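2,3-dihydroxy-2,3-dihydrophenylpropionate dehydrogenase (Pseudomonas sp. MC1, PDB 5XTF) catalyses the NAD-dependent oxidation of naphthalene cis-dihydrodiol to 1,2-dihydroxynaphthalene in the bacterial breakdown of naphthalene. Local coordinates at the interface of chains A and B and the interface of chains A and C. Residues are numbered along the deposited sequence; one frame, centred on the assembly and turned at random. Chains: chain A/B/C, 2,3-dihydroxy-2,3-dihydrophenylpropionate dehydrogenase.

Contact 1: the interface of chains A and B. Residues chain A 118, 125, 129, 171, 174; chain B 129, 133-134, 137.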
# COMPACT_ATOMS: atom_id res chain seq x y z
N TRP A 118 -5.33 30.87 -6.61
CA TRP A 118 -4.74 29.97 -7.60
C TRP A 118 -3.38 30.46 -8.10
O TRP A 118 -2.52 29.65 -8.45
CB TRP A 118 -5.67 29.75 -8.79
CG TRP A 118 -5.00 28.94 -9.88
CD1 TRP A 118 -4.59 29.39 -11.10
CD2 TRP A 118 -4.63 27.55 -9.82
NE1 TRP A 118 -4.01 28.36 -11.81
CE2 TRP A 118 -4.01 27.23 -11.05
CE3 TRP A 118 -4.77 26.55 -8.84
CZ2 TRP A 118 -3.53 25.95 -11.32
CZ3 TRP A 118 -4.29 25.27 -9.13
CH2 TRP A 118 -3.68 24.98 -10.36
N PHE A 125 3.10 24.99 -7.18
CA PHE A 125 3.08 23.68 -7.84
C PHE A 125 4.21 23.54 -8.85
O PHE A 125 4.88 22.51 -8.91
CB PHE A 125 1.72 23.45 -8.52
CG PHE A 125 1.63 22.17 -9.36
CD1 PHE A 125 0.94 21.06 -8.88
CD2 PHE A 125 2.22 22.08 -10.62
CE1 PHE A 125 0.85 19.89 -9.64
CE2 PHE A 125 2.14 20.92 -11.36
CZ PHE A 125 1.46 19.82 -10.87
N PHE A 129 6.94 20.70 -8.26
CA PHE A 129 7.04 19.56 -9.17
C PHE A 129 8.29 19.62 -10.03
O PHE A 129 8.89 18.57 -10.32
CB PHE A 129 5.76 19.44 -10.00
CG PHE A 129 4.72 18.58 -9.36
CD1 PHE A 129 4.00 19.03 -8.27
CD2 PHE A 129 4.49 17.29 -9.82
CE1 PHE A 129 3.06 18.21 -7.65
CE2 PHE A 129 3.55 16.46 -9.22
CZ PHE A 129 2.84 16.93 -8.13
N CYS A 171 0.36 19.82 -2.58
CA CYS A 171 1.36 19.81 -3.65
C CYS A 171 2.55 18.95 -3.28
O CYS A 171 3.03 18.13 -4.08
CB CYS A 171 1.82 21.23 -3.97
SG CYS A 171 0.55 22.24 -4.71
N ALA A 174 1.65 15.20 -3.05
CA ALA A 174 1.46 14.62 -4.37
C ALA A 174 2.80 14.47 -5.11
O ALA A 174 3.00 13.51 -5.85
CB ALA A 174 0.48 15.46 -5.19
N PHE B 129 1.89 16.03 -16.77
CA PHE B 129 1.62 16.54 -15.43
C PHE B 129 0.68 17.74 -15.44
O PHE B 129 -0.11 17.92 -14.49
CB PHE B 129 2.93 16.84 -14.72
CG PHE B 129 3.54 15.62 -14.09
CD1 PHE B 129 4.21 14.68 -14.87
CD2 PHE B 129 3.41 15.38 -12.73
CE1 PHE B 129 4.74 13.54 -14.29
CE2 PHE B 129 3.93 14.23 -12.14
CZ PHE B 129 4.61 13.31 -12.93
N VAL B 133 -2.42 16.02 -13.51
CA VAL B 133 -2.22 16.42 -12.12
C VAL B 133 -2.53 17.89 -11.91
O VAL B 133 -3.41 18.23 -11.11
CB VAL B 133 -0.79 16.11 -11.64
CG1 VAL B 133 -0.65 16.49 -10.16
CG2 VAL B 133 -0.44 14.63 -11.87
N LYS B 134 -1.82 18.78 -12.59
CA LYS B 134 -1.99 20.20 -12.32
C LYS B 134 -3.43 20.65 -12.57
O LYS B 134 -4.01 21.42 -11.79
CB LYS B 134 -1.02 21.04 -13.15
CG LYS B 134 -0.86 22.41 -12.55
CD LYS B 134 -0.09 23.38 -13.43
CE LYS B 134 0.03 24.73 -12.71
NZ LYS B 134 0.90 25.71 -13.41
N PHE B 137 -5.70 19.98 -9.71
CA PHE B 137 -5.58 21.07 -8.73
C PHE B 137 -6.39 22.29 -9.16
O PHE B 137 -7.07 22.91 -8.34
CB PHE B 137 -4.11 21.45 -8.54
CG PHE B 137 -3.35 20.53 -7.61
CD1 PHE B 137 -2.53 19.52 -8.12
CD2 PHE B 137 -3.43 20.69 -6.24
CE1 PHE B 137 -1.82 18.68 -7.27
CE2 PHE B 137 -2.72 19.85 -5.39
CZ PHE B 137 -1.92 18.85 -5.91

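Contact 2: the interface of chains A and C. Residues chain A 237, 239, 271; chain C 191, 195, 260-263.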
# COMPACT_ATOMS: atom_id res chain seq x y z
N LEU A 237 8.90 7.13 17.90
CA LEU A 237 10.17 6.84 18.59
C LEU A 237 10.60 7.94 19.53
O LEU A 237 11.62 7.79 20.21
CB LEU A 237 11.28 6.56 17.58
CG LEU A 237 11.23 5.14 16.98
CD1 LEU A 237 12.58 4.73 16.51
CD2 LEU A 237 10.70 4.13 17.97
N PHE A 239 11.72 11.11 19.17
CA PHE A 239 12.72 12.12 18.89
C PHE A 239 12.73 12.40 17.40
O PHE A 239 12.21 11.61 16.59
CB PHE A 239 14.11 11.70 19.39
CG PHE A 239 14.74 10.59 18.60
CD1 PHE A 239 15.72 10.87 17.66
CD2 PHE A 239 14.38 9.28 18.81
CE1 PHE A 239 16.32 9.84 16.93
CE2 PHE A 239 14.97 8.25 18.09
CZ PHE A 239 15.94 8.53 17.15
N GLY A 271 11.09 7.25 12.20
CA GLY A 271 10.65 7.16 13.57
C GLY A 271 9.25 6.61 13.74
O GLY A 271 8.66 6.77 14.81
N ALA C 191 6.60 1.44 20.74
CA ALA C 191 7.37 2.67 20.69
C ALA C 191 7.09 3.47 21.96
O ALA C 191 6.00 3.38 22.52
CB ALA C 191 7.00 3.48 19.46
N ARG C 195 11.89 -1.08 18.84
CA ARG C 195 11.64 -0.96 17.42
C ARG C 195 11.21 -2.31 16.85
O ARG C 195 11.70 -3.36 17.27
CB ARG C 195 12.88 -0.46 16.66
CG ARG C 195 13.17 1.00 16.90
CD ARG C 195 14.48 1.42 16.23
NE ARG C 195 15.58 0.52 16.55
CZ ARG C 195 16.09 -0.37 15.70
NH1 ARG C 195 15.60 -0.46 14.47
NH2 ARG C 195 17.08 -1.16 16.08
N LYS C 260 18.52 3.08 14.40
CA LYS C 260 17.89 3.65 15.58
C LYS C 260 16.61 4.42 15.27
O LYS C 260 15.78 4.61 16.16
CB LYS C 260 18.86 4.59 16.30
CG LYS C 260 19.00 5.95 15.64
CD LYS C 260 19.74 6.93 16.53
CE LYS C 260 21.23 6.65 16.55
NZ LYS C 260 21.99 7.72 17.26
N PHE C 261 16.45 4.88 14.02
CA PHE C 261 15.30 5.69 13.64
C PHE C 261 14.30 4.92 12.77
O PHE C 261 13.40 5.52 12.16
CB PHE C 261 15.78 6.96 12.92
CG PHE C 261 14.80 8.09 12.95
CD1 PHE C 261 14.31 8.56 14.15
CD2 PHE C 261 14.37 8.69 11.78
CE1 PHE C 261 13.40 9.61 14.19
CE2 PHE C 261 13.45 9.74 11.79
CZ PHE C 261 12.97 10.20 13.00
N ILE C 262 14.41 3.60 12.72
CA ILE C 262 13.57 2.78 11.85
C ILE C 262 12.64 1.93 12.71
O ILE C 262 13.11 1.05 13.45
CB ILE C 262 14.41 1.90 10.93
CG1 ILE C 262 15.42 2.75 10.16
CG2 ILE C 262 13.50 1.15 9.97
CD1 ILE C 262 16.37 1.94 9.30
N THR C 263 11.34 2.16 12.59
CA THR C 263 10.35 1.27 13.18
C THR C 263 9.12 1.29 12.28
O THR C 263 8.89 2.26 11.56
CB THR C 263 10.02 1.65 14.63
OG1 THR C 263 9.36 0.55 15.27
CG2 THR C 263 9.13 2.92 14.71

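Contact 1: the interface of chains A and B
A:Phe125 lies against B:Lys134, B:Val133 and B:Phe137 where helix 118-150 of each subunit packs on its two-fold mate, the long-helix interface typical of tetrameric short-chain dehydrogenases/reductases. The aliphatic stem of B:Lys134 runs over one face of the A:Phe125 ring, its CG 3.7 Å from the ring centroid in a CH-pi contact. Lysine suits this place because its methylenes can cover an aromatic face while the chain, extended beyond CG, carries the amine onward. B:Val133 comes at the ring's edge, CG1 lying in plane 3.7 Å from A:Phe125 CE1. A:Phe125 turns its CD1/CE1 edge to the face of B:Phe137, the planes 65° apart, with B:Phe137 CD1 3.7 Å from A:Phe125 CE1.

At one flank A:Trp118 brings the CZ3/CH2 edge of its indole against the backbone and CB of B:Phe137, edge-on, CZ3 lying 3.9 Å from CB. At the other flank A:Phe129 and B:Phe129 meet across the two-fold, CD2 to CD2 at 3.6 Å, their side chains crossing at about a right angle.

Behind this first shell, A:Phe129 CD1 backs the face of A:Phe125 opposite the lysine, so the ring is clamped between its own chain and the partner. CG of A:Phe125 is anti to the backbone N (chi1 174°), which directs the ring toward chain B. The small side chains of A:Cys171 and A:Ala174 probably allow the phenyl of B:Phe137 to come up to helix 170-190.

Contact 2: the interface of chains A and C
A:Gly271 and C:Phe261 join two subunits of this short-chain dehydrogenase/reductase tetramer in this patch of a two-fold interface, formed mainly by loops, with C:Arg195 from strand 195-201. The polar link between them is a backbone hydrogen bond from A:Gly271 N to C:Phe261 O, 2.9 Å long. Within chain C, the guanidinium of C:Arg195 reaches C:Ile262 O with NH1 (3.1 Å), nearly straight at the hydrogen and in the carbonyl plane. The bend in the arginine chain at chi3 turns the head toward this carbonyl, and the bond probably steadies the loop segment 260-263 that faces chain A.

Aromatic contacts centre on C:Phe261. One face of its ring lies over A:Gly271 N, which stands above the ring centre; the absence of a side chain on glycine probably helps the backbone come this close. C:Phe261 turns its CD1/CE1 edge toward the face of A:Phe239, the planes 59° apart, with A:Phe239 CZ 3.4 Å from C:Phe261 CD1. The carbonyl A:Phe239 O lies in the plane of the C:Phe261 ring at its edge, 3.3 Å from CE1, where it may be favoured by the slightly positive C-H rim. With chi1 at -157°, pointing away from the backbone N, the C:Phe261 ring swings up against both A:Gly271 and A:Phe239. Replacing C:Phe261 by an alanine would probably leave A:Phe239 without its aromatic mate and open a gap over A:Gly271 N.

Apolar packing gathers around A:Leu237, a branched side chain that can touch several neighbours at once. Its CD1 lies 3.8 Å from C:Arg195 CG, using the methylene part of the arginine. The other methyl, CD2, points to C:Ala191 CB at 4.0 Å, and the branch point CG meets the methyl CG2 of C:Thr263 at 3.8 Å.

About 32 Å separates the centres of the C-alpha atoms of contact 1 and contact 2, and they have no residue position in common. Chain A takes part in both, using helices 118-150 and 170-190 toward chain B and loop residues toward chain C. Helix 170-190 gives a possible structural connection: it contributes directly to contact 1 and ends beside the alanine whose equivalent in chain C joins contact 2. Because each interface is two-fold, combining the two different axes lets four identical subunits close into the tetramer, the patch at contact 1 built on long helices, that at contact 2 mainly on loops.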